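Local coordinates for protein 3-hydroxyisobutyrate dehydrogenase (Thermus thermophilus, PDB 2CVZ) that probably catalyses the NADP-dependent oxidation of 3-hydroxyisobutyrate in valine catabolism, binding NADPH between an N-terminal Rossmann-type domain and a helical C-terminal domain, at residues 217-230 with 267-281. Sequence-based numbering, arbitrary orientation.
Sequences RVLTRAFPKTFALG and LGPDADHVEALRLLE. With NDP (NADPH dihydro-nicotinamide-adenine-dinucleotide phosphate), chain G.
The Phe223 ring lies between the carbonyl oxygen of Arg217 on one face and the Arg278 guanidinium on the other, an off-centre cation-pi contact with Arg278 CZ 3.9 Å from the ring centroid. A salt bridge to Glu275 OE2 holds Arg278 NE, while Arg221 CZ lies at the edge of Phe223, whose CE2 in turn meets the face of that guanidinium. Folded back at chi2 and chi3 (-47° and -61°), Arg221 turns end-on to Glu281, NH1 to OE2 (2.7 Å) and NH2 to OE1, a two-bond salt bridge; Glu281 OE2 also accepts from the backbone of Ile288. Nearer the cofactor, Phe227 directs its edge at one face of His273 in a T-shaped pair, and Val274 CG2 lies over the rim of the other face. The buried carboxylate of Asp272 gathers Arg217 and the 226-227 backbone: OD1 takes the amides of Thr226 and Phe227, each at 3.0 Å, the former from above the carboxylate plane. OD2 closes an Asx turn with Val274 N and receives a weakly bonded salt bridge from Arg217 NH1, which together with NH2 also grips Thr226 OG1. Main-chain bonds from His273 N to Phe227 O and from Leu229 N to Ala271 O flank the single Ala228–Asp272 bridge. Thr226 O accepts a nearly straight bond from N7N of NADPH (2.9 Å), and Phe227 packs against the same carboxamide: the helical domain's side of the interdomain cofactor site of a 3-hydroxyisobutyrate dehydrogenase.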
loop_
_atom_site.group_PDB
_atom_site.type_symbol
_atom_site.label_atom_id
_atom_site.label_comp_id
_atom_site.label_asym_id
_atom_site.label_seq_id
_atom_site.Cartn_x
_atom_site.Cartn_y
_atom_site.Cartn_z
ATOM N N ARG C 217 2.387 -14.111 23.061
ATOM C CA ARG C 217 3.745 -14.150 22.525
ATOM C C ARG C 217 4.516 -12.841 22.528
ATOM O O ARG C 217 5.725 -12.837 22.758
ATOM C CB ARG C 217 3.724 -14.693 21.098
ATOM C CG ARG C 217 2.963 -15.980 20.966
ATOM C CD ARG C 217 3.146 -16.612 19.608
ATOM N NE ARG C 217 2.388 -17.853 19.528
ATOM C CZ ARG C 217 2.633 -18.831 18.666
ATOM N NH1 ARG C 217 3.627 -18.720 17.792
ATOM N NH2 ARG C 217 1.888 -19.926 18.692
ATOM N N VAL C 218 3.828 -11.736 22.268
ATOM C CA VAL C 218 4.488 -10.440 22.204
ATOM C C VAL C 218 4.591 -9.702 23.536
ATOM O O VAL C 218 5.683 -9.327 23.961
ATOM C CB VAL C 218 3.782 -9.522 21.185
ATOM C CG1 VAL C 218 4.538 -8.210 21.055
ATOM C CG2 VAL C 218 3.681 -10.227 19.837
ATOM N N LEU C 219 3.456 -9.480 24.187
ATOM C CA LEU C 219 3.456 -8.769 25.460
ATOM C C LEU C 219 4.351 -9.452 26.491
ATOM O O LEU C 219 4.995 -8.786 27.303
ATOM C CB LEU C 219 2.023 -8.647 25.994
ATOM C CG LEU C 219 1.162 -7.522 25.402
ATOM C CD1 LEU C 219 1.167 -7.580 23.882
ATOM C CD2 LEU C 219 -0.251 -7.645 25.935
ATOM N N THR C 220 4.392 -10.779 26.444
ATOM C CA THR C 220 5.199 -11.577 27.364
ATOM C C THR C 220 6.668 -11.599 26.957
ATOM O O THR C 220 7.539 -11.952 27.761
ATOM C CB THR C 220 4.717 -13.034 27.396
ATOM O OG1 THR C 220 4.816 -13.590 26.078
ATOM C CG2 THR C 220 3.276 -13.115 27.872
ATOM N N ARG C 221 6.931 -11.229 25.706
ATOM C CA ARG C 221 8.279 -11.219 25.148
ATOM C C ARG C 221 8.771 -12.651 24.966
ATOM O O ARG C 221 9.947 -12.882 24.687
ATOM C CB ARG C 221 9.253 -10.457 26.061
ATOM C CG ARG C 221 8.774 -9.081 26.489
ATOM C CD ARG C 221 8.242 -8.287 25.304
ATOM N NE ARG C 221 9.252 -8.070 24.274
ATOM C CZ ARG C 221 8.985 -7.588 23.064
ATOM N NH1 ARG C 221 7.736 -7.278 22.735
ATOM N NH2 ARG C 221 9.961 -7.409 22.186
ATOM N N ALA C 222 7.858 -13.607 25.115
ATOM C CA ALA C 222 8.190 -15.022 24.987
ATOM C C ALA C 222 8.589 -15.419 23.568
ATOM O O ALA C 222 9.566 -16.147 23.369
ATOM C CB ALA C 222 7.012 -15.876 25.450
ATOM N N PHE C 223 7.818 -14.950 22.591
ATOM C CA PHE C 223 8.071 -15.252 21.187
ATOM C C PHE C 223 8.445 -16.712 20.950
ATOM O O PHE C 223 9.513 -17.016 20.413
ATOM C CB PHE C 223 9.168 -14.334 20.644
ATOM C CG PHE C 223 8.726 -12.912 20.460
ATOM C CD1 PHE C 223 7.820 -12.579 19.457
ATOM C CD2 PHE C 223 9.202 -11.906 21.294
ATOM C CE1 PHE C 223 7.394 -11.264 19.287
ATOM C CE2 PHE C 223 8.782 -10.585 21.134
ATOM C CZ PHE C 223 7.875 -10.264 20.126
ATOM N N PRO C 224 7.566 -17.644 21.352
ATOM C CA PRO C 224 7.871 -19.060 21.145
ATOM C C PRO C 224 7.894 -19.385 19.657
ATOM O O PRO C 224 7.216 -18.734 18.859
ATOM C CB PRO C 224 6.736 -19.767 21.885
ATOM C CG PRO C 224 5.592 -18.812 21.730
ATOM C CD PRO C 224 6.255 -17.477 22.004
ATOM N N LYS C 225 8.684 -20.384 19.285
ATOM C CA LYS C 225 8.793 -20.792 17.889
ATOM C C LYS C 225 7.837 -21.948 17.607
ATOM O O LYS C 225 8.044 -23.057 18.095
ATOM C CB LYS C 225 10.234 -21.218 17.587
ATOM C CG LYS C 225 10.437 -21.821 16.209
ATOM C CD LYS C 225 10.094 -20.826 15.111
ATOM C CE LYS C 225 10.317 -21.432 13.734
ATOM N NZ LYS C 225 11.720 -21.896 13.546
ATOM N N THR C 226 6.784 -21.689 16.834
ATOM C CA THR C 226 5.817 -22.736 16.506
ATOM C C THR C 226 5.498 -22.807 15.014
ATOM O O THR C 226 5.136 -23.864 14.505
ATOM C CB THR C 226 4.479 -22.555 17.277
ATOM O OG1 THR C 226 3.754 -21.443 16.736
ATOM C CG2 THR C 226 4.744 -22.308 18.759
ATOM N N PHE C 227 5.640 -21.684 14.315
ATOM C CA PHE C 227 5.355 -21.623 12.877
ATOM C C PHE C 227 6.332 -20.649 12.218
ATOM O O PHE C 227 6.226 -19.440 12.399
ATOM C CB PHE C 227 3.909 -21.162 12.668
ATOM C CG PHE C 227 3.512 -21.000 11.226
ATOM C CD1 PHE C 227 3.890 -21.935 10.268
ATOM C CD2 PHE C 227 2.719 -19.926 10.834
ATOM C CE1 PHE C 227 3.482 -21.806 8.942
ATOM C CE2 PHE C 227 2.305 -19.789 9.509
ATOM C CZ PHE C 227 2.689 -20.732 8.564
ATOM N N ALA C 228 7.277 -21.189 11.454
ATOM C CA ALA C 228 8.303 -20.387 10.792
ATOM C C ALA C 228 7.786 -19.245 9.915
ATOM O O ALA C 228 6.868 -19.421 9.113
ATOM C CB ALA C 228 9.217 -21.298 9.967
ATOM N N LEU C 229 8.401 -18.076 10.076
ATOM C CA LEU C 229 8.047 -16.892 9.302
ATOM C C LEU C 229 8.201 -17.198 7.811
ATOM O O LEU C 229 7.405 -16.750 6.986
ATOM C CB LEU C 229 8.959 -15.723 9.702
ATOM C CG LEU C 229 8.864 -14.403 8.929
ATOM C CD1 LEU C 229 7.432 -13.889 8.957
ATOM C CD2 LEU C 229 9.820 -13.380 9.548
ATOM N N GLY C 230 9.229 -17.972 7.477
ATOM C CA GLY C 230 9.468 -18.333 6.090
ATOM C C GLY C 230 8.300 -19.087 5.479
ATOM O O GLY C 230 7.971 -18.907 4.303
ATOM N N LEU C 267 14.546 -10.516 9.650
ATOM C CA LEU C 267 14.646 -11.408 10.802
ATOM C C LEU C 267 15.043 -12.842 10.490
ATOM O O LEU C 267 15.415 -13.596 11.393
ATOM C CB LEU C 267 13.316 -11.416 11.552
ATOM C CG LEU C 267 12.747 -10.052 11.936
ATOM C CD1 LEU C 267 11.360 -10.238 12.508
ATOM C CD2 LEU C 267 13.663 -9.363 12.939
ATOM N N GLY C 268 14.956 -13.224 9.221
ATOM C CA GLY C 268 15.305 -14.580 8.844
ATOM C C GLY C 268 14.070 -15.453 8.725
ATOM O O GLY C 268 13.073 -15.222 9.412
ATOM N N PRO C 269 14.106 -16.476 7.861
ATOM C CA PRO C 269 12.970 -17.378 7.663
ATOM C C PRO C 269 12.649 -18.287 8.853
ATOM O O PRO C 269 11.517 -18.748 8.994
ATOM C CB PRO C 269 13.379 -18.168 6.424
ATOM C CG PRO C 269 14.868 -18.258 6.581
ATOM C CD PRO C 269 15.231 -16.850 6.985
ATOM N N ASP C 270 13.637 -18.538 9.708
ATOM C CA ASP C 270 13.423 -19.411 10.857
ATOM C C ASP C 270 12.882 -18.746 12.120
ATOM O O ASP C 270 12.666 -19.410 13.139
ATOM C CB ASP C 270 14.709 -20.178 11.168
ATOM C CG ASP C 270 15.066 -21.160 10.071
ATOM O OD1 ASP C 270 14.209 -22.010 9.732
ATOM O OD2 ASP C 270 16.195 -21.086 9.544
ATOM N N ALA C 271 12.661 -17.438 12.063
ATOM C CA ALA C 271 12.091 -16.737 13.204
ATOM C C ALA C 271 10.628 -17.178 13.224
ATOM O O ALA C 271 10.138 -17.711 12.231
ATOM C CB ALA C 271 12.184 -15.238 12.998
ATOM N N ASP C 272 9.931 -16.977 14.337
ATOM C CA ASP C 272 8.525 -17.361 14.393
ATOM C C ASP C 272 7.731 -16.319 13.616
ATOM O O ASP C 272 8.119 -15.150 13.569
ATOM C CB ASP C 272 8.019 -17.411 15.836
ATOM C CG ASP C 272 6.567 -17.839 15.920
ATOM O OD1 ASP C 272 6.279 -19.015 15.617
ATOM O OD2 ASP C 272 5.715 -17.000 16.279
ATOM N N HIS C 273 6.622 -16.734 13.010
ATOM C CA HIS C 273 5.813 -15.802 12.230
ATOM C C HIS C 273 5.393 -14.568 13.022
ATOM O O HIS C 273 5.341 -13.461 12.480
ATOM C CB HIS C 273 4.573 -16.505 11.648
ATOM C CG HIS C 273 3.610 -17.012 12.679
ATOM N ND1 HIS C 273 2.249 -16.799 12.591
ATOM C CD2 HIS C 273 3.801 -17.752 13.797
ATOM C CE1 HIS C 273 1.646 -17.387 13.609
ATOM N NE2 HIS C 273 2.564 -17.974 14.355
ATOM N N VAL C 274 5.102 -14.747 14.306
ATOM C CA VAL C 274 4.684 -13.623 15.135
ATOM C C VAL C 274 5.832 -12.645 15.380
ATOM O O VAL C 274 5.607 -11.481 15.711
ATOM C CB VAL C 274 4.112 -14.116 16.481
ATOM C CG1 VAL C 274 3.716 -12.934 17.355
ATOM C CG2 VAL C 274 2.900 -15.004 16.221
ATOM N N GLU C 275 7.065 -13.109 15.206
ATOM C CA GLU C 275 8.217 -12.233 15.398
ATOM C C GLU C 275 8.267 -11.152 14.322
ATOM O O GLU C 275 9.082 -10.231 14.390
ATOM C CB GLU C 275 9.516 -13.044 15.401
ATOM C CG GLU C 275 9.775 -13.730 16.737
ATOM C CD GLU C 275 11.124 -14.411 16.799
ATOM O OE1 GLU C 275 11.215 -15.593 16.411
ATOM O OE2 GLU C 275 12.095 -13.757 17.233
ATOM N N ALA C 276 7.391 -11.259 13.330
ATOM C CA ALA C 276 7.351 -10.254 12.275
ATOM C C ALA C 276 7.105 -8.895 12.928
ATOM O O ALA C 276 7.568 -7.865 12.441
ATOM C CB ALA C 276 6.239 -10.575 11.269
ATOM N N LEU C 277 6.387 -8.901 14.049
ATOM C CA LEU C 277 6.090 -7.665 14.759
ATOM C C LEU C 277 7.350 -7.030 15.345
ATOM O O LEU C 277 7.359 -5.843 15.660
ATOM C CB LEU C 277 5.047 -7.914 15.859
ATOM C CG LEU C 277 3.587 -7.698 15.425
ATOM C CD1 LEU C 277 3.278 -8.537 14.206
ATOM C CD2 LEU C 277 2.639 -8.039 16.568
ATOM N N ARG C 278 8.410 -7.821 15.489
ATOM C CA ARG C 278 9.668 -7.291 16.012
ATOM C C ARG C 278 10.185 -6.201 15.076
ATOM O O ARG C 278 10.857 -5.265 15.509
ATOM C CB ARG C 278 10.729 -8.390 16.121
ATOM C CG ARG C 278 10.622 -9.298 17.337
ATOM C CD ARG C 278 11.813 -10.250 17.346
ATOM N NE ARG C 278 11.824 -11.184 18.468
ATOM C CZ ARG C 278 12.103 -10.852 19.725
ATOM N NH1 ARG C 278 12.394 -9.599 20.040
ATOM N NH2 ARG C 278 12.105 -11.785 20.666
ATOM N N LEU C 279 9.877 -6.332 13.788
ATOM C CA LEU C 279 10.309 -5.343 12.804
ATOM C C LEU C 279 9.650 -4.002 13.097
ATOM O O LEU C 279 10.275 -2.945 12.973
ATOM C CB LEU C 279 9.954 -5.806 11.387
ATOM C CG LEU C 279 10.383 -4.881 10.243
ATOM C CD1 LEU C 279 11.874 -4.581 10.350
ATOM C CD2 LEU C 279 10.061 -5.540 8.908
ATOM N N LEU C 280 8.381 -4.046 13.491
ATOM C CA LEU C 280 7.644 -2.832 13.819
ATOM C C LEU C 280 8.198 -2.230 15.107
ATOM O O LEU C 280 8.269 -1.008 15.251
ATOM C CB LEU C 280 6.151 -3.143 13.982
ATOM C CG LEU C 280 5.436 -3.583 12.702
ATOM C CD1 LEU C 280 4.016 -4.034 13.023
ATOM C CD2 LEU C 280 5.426 -2.424 11.707
ATOM N N GLU C 281 8.592 -3.089 16.041
ATOM C CA GLU C 281 9.152 -2.619 17.306
ATOM C C GLU C 281 10.506 -1.989 17.020
ATOM O O GLU C 281 10.889 -0.998 17.642
ATOM C CB GLU C 281 9.319 -3.780 18.285
ATOM C CG GLU C 281 8.023 -4.502 18.607
ATOM C CD GLU C 281 8.210 -5.581 19.656
ATOM O OE1 GLU C 281 9.166 -6.376 19.526
ATOM O OE2 GLU C 281 7.398 -5.638 20.605
HETATM P PA NDP G . 8.714 -28.025 10.147
HETATM O O1A NDP G . 8.642 -28.135 11.579
HETATM O O2A NDP G . 9.712 -27.155 9.431
HETATM O O5B NDP G . 8.839 -29.562 9.596
HETATM C C5B NDP G . 8.978 -29.805 8.191
HETATM C C4B NDP G . 9.053 -31.322 8.102
HETATM O O4B NDP G . 9.245 -31.625 6.694
HETATM C C3B NDP G . 10.145 -32.003 8.861
HETATM O O3B NDP G . 9.656 -33.278 9.355
HETATM C C2B NDP G . 11.217 -32.231 7.866
HETATM O O2B NDP G . 12.203 -33.229 8.141
HETATM C C1B NDP G . 10.407 -32.436 6.624
HETATM N N9A NDP G . 11.178 -32.139 5.385
HETATM C C8A NDP G . 11.729 -30.906 4.962
HETATM N N7A NDP G . 12.341 -31.038 3.801
HETATM C C5A NDP G . 12.207 -32.350 3.440
HETATM C C6A NDP G . 12.629 -33.114 2.328
HETATM N N6A NDP G . 13.322 -32.541 1.344
HETATM N N1A NDP G . 12.322 -34.434 2.272
HETATM C C2A NDP G . 11.619 -35.011 3.274
HETATM N N3A NDP G . 11.174 -34.379 4.366
HETATM C C4A NDP G . 11.503 -33.034 4.391
HETATM O O3 NDP G . 7.305 -27.656 9.552
HETATM P PN NDP G . 5.836 -27.382 10.117
HETATM O O1N NDP G . 5.934 -26.222 11.008
HETATM O O2N NDP G . 5.405 -28.719 10.643
HETATM O O5D NDP G . 5.045 -27.122 8.754
HETATM C C5D NDP G . 4.838 -28.177 7.758
HETATM C C4D NDP G . 3.639 -27.730 6.866
HETATM O O4D NDP G . 2.551 -27.421 7.734
HETATM C C3D NDP G . 3.935 -26.430 6.111
HETATM O O3D NDP G . 3.367 -26.517 4.796
HETATM C C2D NDP G . 3.331 -25.351 6.969
HETATM O O2D NDP G . 3.131 -24.181 6.195
HETATM C C1D NDP G . 2.023 -26.130 7.414
HETATM N N1N NDP G . 1.367 -25.601 8.649
HETATM C C2N NDP G . 2.195 -25.209 9.738
HETATM C C3N NDP G . 1.509 -24.715 10.922
HETATM C C7N NDP G . 2.281 -24.298 12.097
HETATM O O7N NDP G . 1.812 -23.581 13.004
HETATM N N7N NDP G . 3.557 -24.702 12.248
HETATM C C4N NDP G . 0.108 -24.656 10.919
HETATM C C5N NDP G . -0.660 -25.039 9.858
HETATM C C6N NDP G . -0.034 -25.513 8.723
HETATM P P2B NDP G . 13.415 -33.018 9.091
HETATM O O1X NDP G . 14.402 -33.988 8.576
HETATM O O2X NDP G . 12.977 -33.298 10.486
HETATM O O3X NDP G . 13.926 -31.585 8.963
HETATM O O HOH W 1 12.533 -9.166 23.464
HETATM O O HOH W 2 10.801 -17.720 18.247
HETATM O O HOH W 3 6.376 -16.133 18.671
HETATM O O HOH W 4 12.088 -23.165 11.164
#